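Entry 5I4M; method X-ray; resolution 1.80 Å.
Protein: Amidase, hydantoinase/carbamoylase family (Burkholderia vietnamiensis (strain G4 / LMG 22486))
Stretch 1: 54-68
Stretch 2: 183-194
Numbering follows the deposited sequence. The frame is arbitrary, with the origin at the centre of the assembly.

Stretch 1, residues 54-68: ALTDLDKAARDLIVG
Stretch 2 183-194: TIGEELARIGYA

Two helices, 57-68 and one beginning at I184, cross at -55° with their axes 10.4 Å apart at closest approach. The CA atoms of L55 and E187 lie 5.9 Å apart, as do those of K60 and I191, so both chains advance in the same sense. T56 and T183, each with chi1 p, cap the two helices: T56 OG1 accepts from D59 N at 3.2 Å, T183 OG1 from E186 N at 2.9 Å.

L55 gives the contact its largest buried area. It sits just before the cap at phi/psi 64/20, held by L55 N to D59 OD2 at 2.7 Å. Its mt side chain spreads over the second helix: CD1 lies 3.9 Å from I184 CG2, while CD2 lies 3.7 Å from L188 CD2 and 3.8 Å from I191 CD1. I191 (pt) points toward the first helix, its CB 3.8 Å from K60 CB.

R190 (chi1 t, chi2 t, chi3 p) donates from NH1 to D57 OD1 at 2.9 Å, a salt bridge, and weakly from NH2 to L55 O at 3.1 Å; both acceptors lie at the guanidinium edge. R190 NE to E187 OE2, 3.0 Å, braces the arginine within its own helix.

After I191 the chain turns through G192, phi/psi 85/20, in a Schellman motif: G192 N bonds A189 O at 3.2 Å and Y193 N bonds L188 O at 2.9 Å. A CB at G192 would jam against the preceding carbonyl. Y193 (chi1 -80°, chi2 -90°) points toward the first helix. Y193 OH donates to D64 OD1 at 2.7 Å, and R63 (chi1 m, chi2 t, chi3 t) covers one ring face, its CD 4.0 Å from the Y193 ring centroid. K60 NZ bridges to D64 OD2 at 2.7 Å, and a water links D64 OD1 (2.8 Å) to I191 O (3.3 Å).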

# COMPACT_ATOMS: atom_id res chain seq x y z
N ALA A 54 -4.61 -15.03 11.35
CA ALA A 54 -5.62 -16.07 11.43
C ALA A 54 -5.59 -16.97 10.20
O ALA A 54 -5.48 -16.51 9.07
CB ALA A 54 -7.01 -15.44 11.58
N LEU A 55 -5.71 -18.28 10.45
CA LEU A 55 -5.88 -19.31 9.43
C LEU A 55 -4.67 -19.43 8.49
O LEU A 55 -4.79 -19.96 7.39
CB LEU A 55 -7.17 -19.09 8.62
CG LEU A 55 -8.39 -18.92 9.54
CD1 LEU A 55 -9.71 -18.88 8.76
CD2 LEU A 55 -8.43 -20.04 10.60
N THR A 56 -3.51 -18.93 8.92
CA THR A 56 -2.25 -19.29 8.28
C THR A 56 -1.77 -20.63 8.84
O THR A 56 -2.31 -21.16 9.81
CB THR A 56 -1.18 -18.24 8.55
OG1 THR A 56 -0.98 -18.13 9.97
CG2 THR A 56 -1.59 -16.88 8.00
N ASP A 57 -0.69 -21.16 8.24
CA ASP A 57 -0.10 -22.37 8.81
C ASP A 57 0.40 -22.14 10.23
O ASP A 57 0.43 -23.08 11.04
CB ASP A 57 1.07 -22.86 7.94
CG ASP A 57 0.61 -23.59 6.71
OD1 ASP A 57 -0.61 -23.84 6.59
OD2 ASP A 57 1.47 -23.93 5.89
N LEU A 58 0.81 -20.91 10.56
CA LEU A 58 1.26 -20.62 11.92
C LEU A 58 0.08 -20.66 12.90
O LEU A 58 0.20 -21.21 14.00
CB LEU A 58 1.97 -19.26 11.98
CG LEU A 58 3.29 -19.23 11.21
CD1 LEU A 58 3.83 -17.79 11.08
CD2 LEU A 58 4.31 -20.11 11.89
N ASP A 59 -1.06 -20.08 12.52
CA ASP A 59 -2.27 -20.20 13.32
C ASP A 59 -2.64 -21.67 13.52
O ASP A 59 -2.98 -22.09 14.63
CB ASP A 59 -3.40 -19.43 12.64
CG ASP A 59 -4.62 -19.20 13.54
OD1 ASP A 59 -4.44 -19.02 14.76
OD2 ASP A 59 -5.75 -19.17 13.00
N LYS A 60 -2.55 -22.46 12.44
CA LYS A 60 -2.81 -23.90 12.52
C LYS A 60 -1.92 -24.57 13.56
O LYS A 60 -2.39 -25.41 14.33
CB LYS A 60 -2.58 -24.55 11.15
CG LYS A 60 -2.69 -26.07 11.14
CD LYS A 60 -2.25 -26.68 9.81
CE LYS A 60 -2.42 -28.20 9.78
NZ LYS A 60 -1.54 -28.85 10.80
N ALA A 61 -0.62 -24.23 13.57
CA ALA A 61 0.29 -24.90 14.49
C ALA A 61 -0.02 -24.54 15.94
O ALA A 61 0.05 -25.41 16.83
CB ALA A 61 1.74 -24.55 14.15
N ALA A 62 -0.37 -23.28 16.22
CA ALA A 62 -0.73 -22.93 17.59
C ALA A 62 -1.98 -23.68 18.04
O ALA A 62 -2.04 -24.18 19.17
CB ALA A 62 -0.95 -21.42 17.73
N ARG A 63 -3.00 -23.75 17.18
CA ARG A 63 -4.19 -24.55 17.46
C ARG A 63 -3.83 -26.00 17.73
O ARG A 63 -4.25 -26.58 18.74
CB ARG A 63 -5.17 -24.46 16.29
CG ARG A 63 -5.80 -23.10 16.07
CD ARG A 63 -6.31 -22.97 14.63
NE ARG A 63 -7.19 -21.81 14.53
CZ ARG A 63 -8.52 -21.86 14.58
NH1 ARG A 63 -9.16 -23.03 14.67
NH2 ARG A 63 -9.22 -20.73 14.50
N ASP A 64 -3.08 -26.62 16.81
CA ASP A 64 -2.70 -28.03 16.99
C ASP A 64 -2.00 -28.25 18.32
O ASP A 64 -2.26 -29.24 19.03
CB ASP A 64 -1.77 -28.48 15.86
CG ASP A 64 -2.45 -28.58 14.50
OD1 ASP A 64 -3.70 -28.47 14.41
OD2 ASP A 64 -1.72 -28.79 13.51
N LEU A 65 -1.08 -27.35 18.67
CA LEU A 65 -0.28 -27.54 19.88
C LEU A 65 -1.15 -27.48 21.12
O LEU A 65 -1.07 -28.35 22.00
CB LEU A 65 0.81 -26.47 19.93
CG LEU A 65 1.72 -26.46 21.17
CD1 LEU A 65 2.56 -27.73 21.25
CD2 LEU A 65 2.62 -25.24 21.16
N ILE A 66 -2.03 -26.48 21.18
CA ILE A 66 -2.88 -26.29 22.34
C ILE A 66 -3.91 -27.41 22.45
O ILE A 66 -4.18 -27.92 23.54
CB ILE A 66 -3.52 -24.89 22.28
CG1 ILE A 66 -2.41 -23.84 22.33
CG2 ILE A 66 -4.53 -24.70 23.41
CD1 ILE A 66 -2.82 -22.44 21.90
N VAL A 67 -4.51 -27.81 21.32
CA VAL A 67 -5.41 -28.96 21.33
C VAL A 67 -4.71 -30.19 21.90
O VAL A 67 -5.29 -30.93 22.71
CB VAL A 67 -5.96 -29.23 19.91
CG1 VAL A 67 -6.54 -30.63 19.80
CG2 VAL A 67 -7.00 -28.17 19.56
N GLY A 68 -3.46 -30.43 21.51
CA GLY A 68 -2.73 -31.56 22.07
C GLY A 68 -2.56 -31.45 23.58
O GLY A 68 -2.72 -32.44 24.30
N THR A 183 -11.20 -17.01 1.19
CA THR A 183 -12.26 -16.88 2.18
C THR A 183 -11.88 -17.59 3.47
O THR A 183 -11.03 -18.48 3.49
CB THR A 183 -13.58 -17.46 1.69
OG1 THR A 183 -13.46 -18.88 1.57
CG2 THR A 183 -13.98 -16.85 0.34
N ILE A 184 -12.54 -17.19 4.56
CA ILE A 184 -12.38 -17.91 5.82
C ILE A 184 -12.72 -19.38 5.65
O ILE A 184 -11.99 -20.26 6.12
CB ILE A 184 -13.24 -17.24 6.92
CG1 ILE A 184 -12.57 -15.94 7.39
CG2 ILE A 184 -13.45 -18.21 8.10
CD1 ILE A 184 -13.34 -15.21 8.54
N GLY A 185 -13.81 -19.68 4.93
CA GLY A 185 -14.20 -21.07 4.73
C GLY A 185 -13.15 -21.88 3.98
O GLY A 185 -12.90 -23.04 4.31
N GLU A 186 -12.55 -21.29 2.94
CA GLU A 186 -11.50 -22.01 2.22
C GLU A 186 -10.30 -22.26 3.11
O GLU A 186 -9.72 -23.36 3.11
CB GLU A 186 -11.08 -21.21 0.98
CG GLU A 186 -12.11 -21.20 -0.13
CD GLU A 186 -11.96 -20.00 -1.06
OE1 GLU A 186 -11.00 -19.21 -0.89
OE2 GLU A 186 -12.80 -19.86 -1.97
N GLU A 187 -9.90 -21.25 3.88
CA GLU A 187 -8.70 -21.39 4.70
C GLU A 187 -8.92 -22.30 5.90
O GLU A 187 -7.99 -23.00 6.32
CB GLU A 187 -8.21 -20.01 5.12
CG GLU A 187 -7.63 -19.24 3.94
CD GLU A 187 -6.36 -19.88 3.39
OE1 GLU A 187 -5.25 -19.47 3.80
OE2 GLU A 187 -6.46 -20.79 2.55
N LEU A 188 -10.14 -22.33 6.45
CA LEU A 188 -10.47 -23.33 7.46
C LEU A 188 -10.27 -24.75 6.91
O LEU A 188 -9.65 -25.60 7.56
CB LEU A 188 -11.91 -23.15 7.96
CG LEU A 188 -12.23 -21.96 8.88
CD1 LEU A 188 -13.75 -21.78 9.08
CD2 LEU A 188 -11.52 -22.12 10.22
N ALA A 189 -10.81 -25.02 5.72
CA ALA A 189 -10.61 -26.33 5.12
C ALA A 189 -9.13 -26.60 4.87
O ALA A 189 -8.66 -27.72 5.10
CB ALA A 189 -11.41 -26.45 3.82
N ARG A 190 -8.38 -25.58 4.46
CA ARG A 190 -6.98 -25.77 4.13
C ARG A 190 -6.18 -26.21 5.35
O ARG A 190 -5.34 -27.11 5.24
CB ARG A 190 -6.37 -24.50 3.54
CG ARG A 190 -4.97 -24.73 2.96
CD ARG A 190 -4.37 -23.45 2.44
NE ARG A 190 -4.19 -22.48 3.51
CZ ARG A 190 -3.19 -22.51 4.38
NH1 ARG A 190 -2.28 -23.47 4.30
NH2 ARG A 190 -3.10 -21.59 5.34
N ILE A 191 -6.41 -25.59 6.51
CA ILE A 191 -5.64 -25.91 7.70
C ILE A 191 -6.30 -26.99 8.55
O ILE A 191 -5.80 -27.30 9.64
CB ILE A 191 -5.37 -24.68 8.59
CG1 ILE A 191 -6.66 -24.13 9.22
CG2 ILE A 191 -4.63 -23.60 7.81
CD1 ILE A 191 -6.40 -23.30 10.48
N GLY A 192 -7.41 -27.55 8.09
CA GLY A 192 -7.99 -28.68 8.79
C GLY A 192 -8.88 -28.33 9.95
O GLY A 192 -9.12 -29.18 10.81
N TYR A 193 -9.41 -27.10 9.99
CA TYR A 193 -10.31 -26.68 11.05
C TYR A 193 -11.69 -26.30 10.52
O TYR A 193 -12.40 -25.50 11.14
CB TYR A 193 -9.70 -25.53 11.86
CG TYR A 193 -8.70 -26.07 12.87
CD1 TYR A 193 -9.10 -26.43 14.16
CD2 TYR A 193 -7.37 -26.26 12.52
CE1 TYR A 193 -8.18 -26.95 15.08
CE2 TYR A 193 -6.47 -26.79 13.43
CZ TYR A 193 -6.87 -27.13 14.70
OH TYR A 193 -5.94 -27.65 15.58
N ALA A 194 -12.09 -26.87 9.39
CA ALA A 194 -13.49 -26.76 8.94
C ALA A 194 -14.27 -27.82 9.69
O ALA A 194 -14.46 -28.94 9.22
CB ALA A 194 -13.60 -26.94 7.43
O HOH W 1 -4.60 -29.39 11.89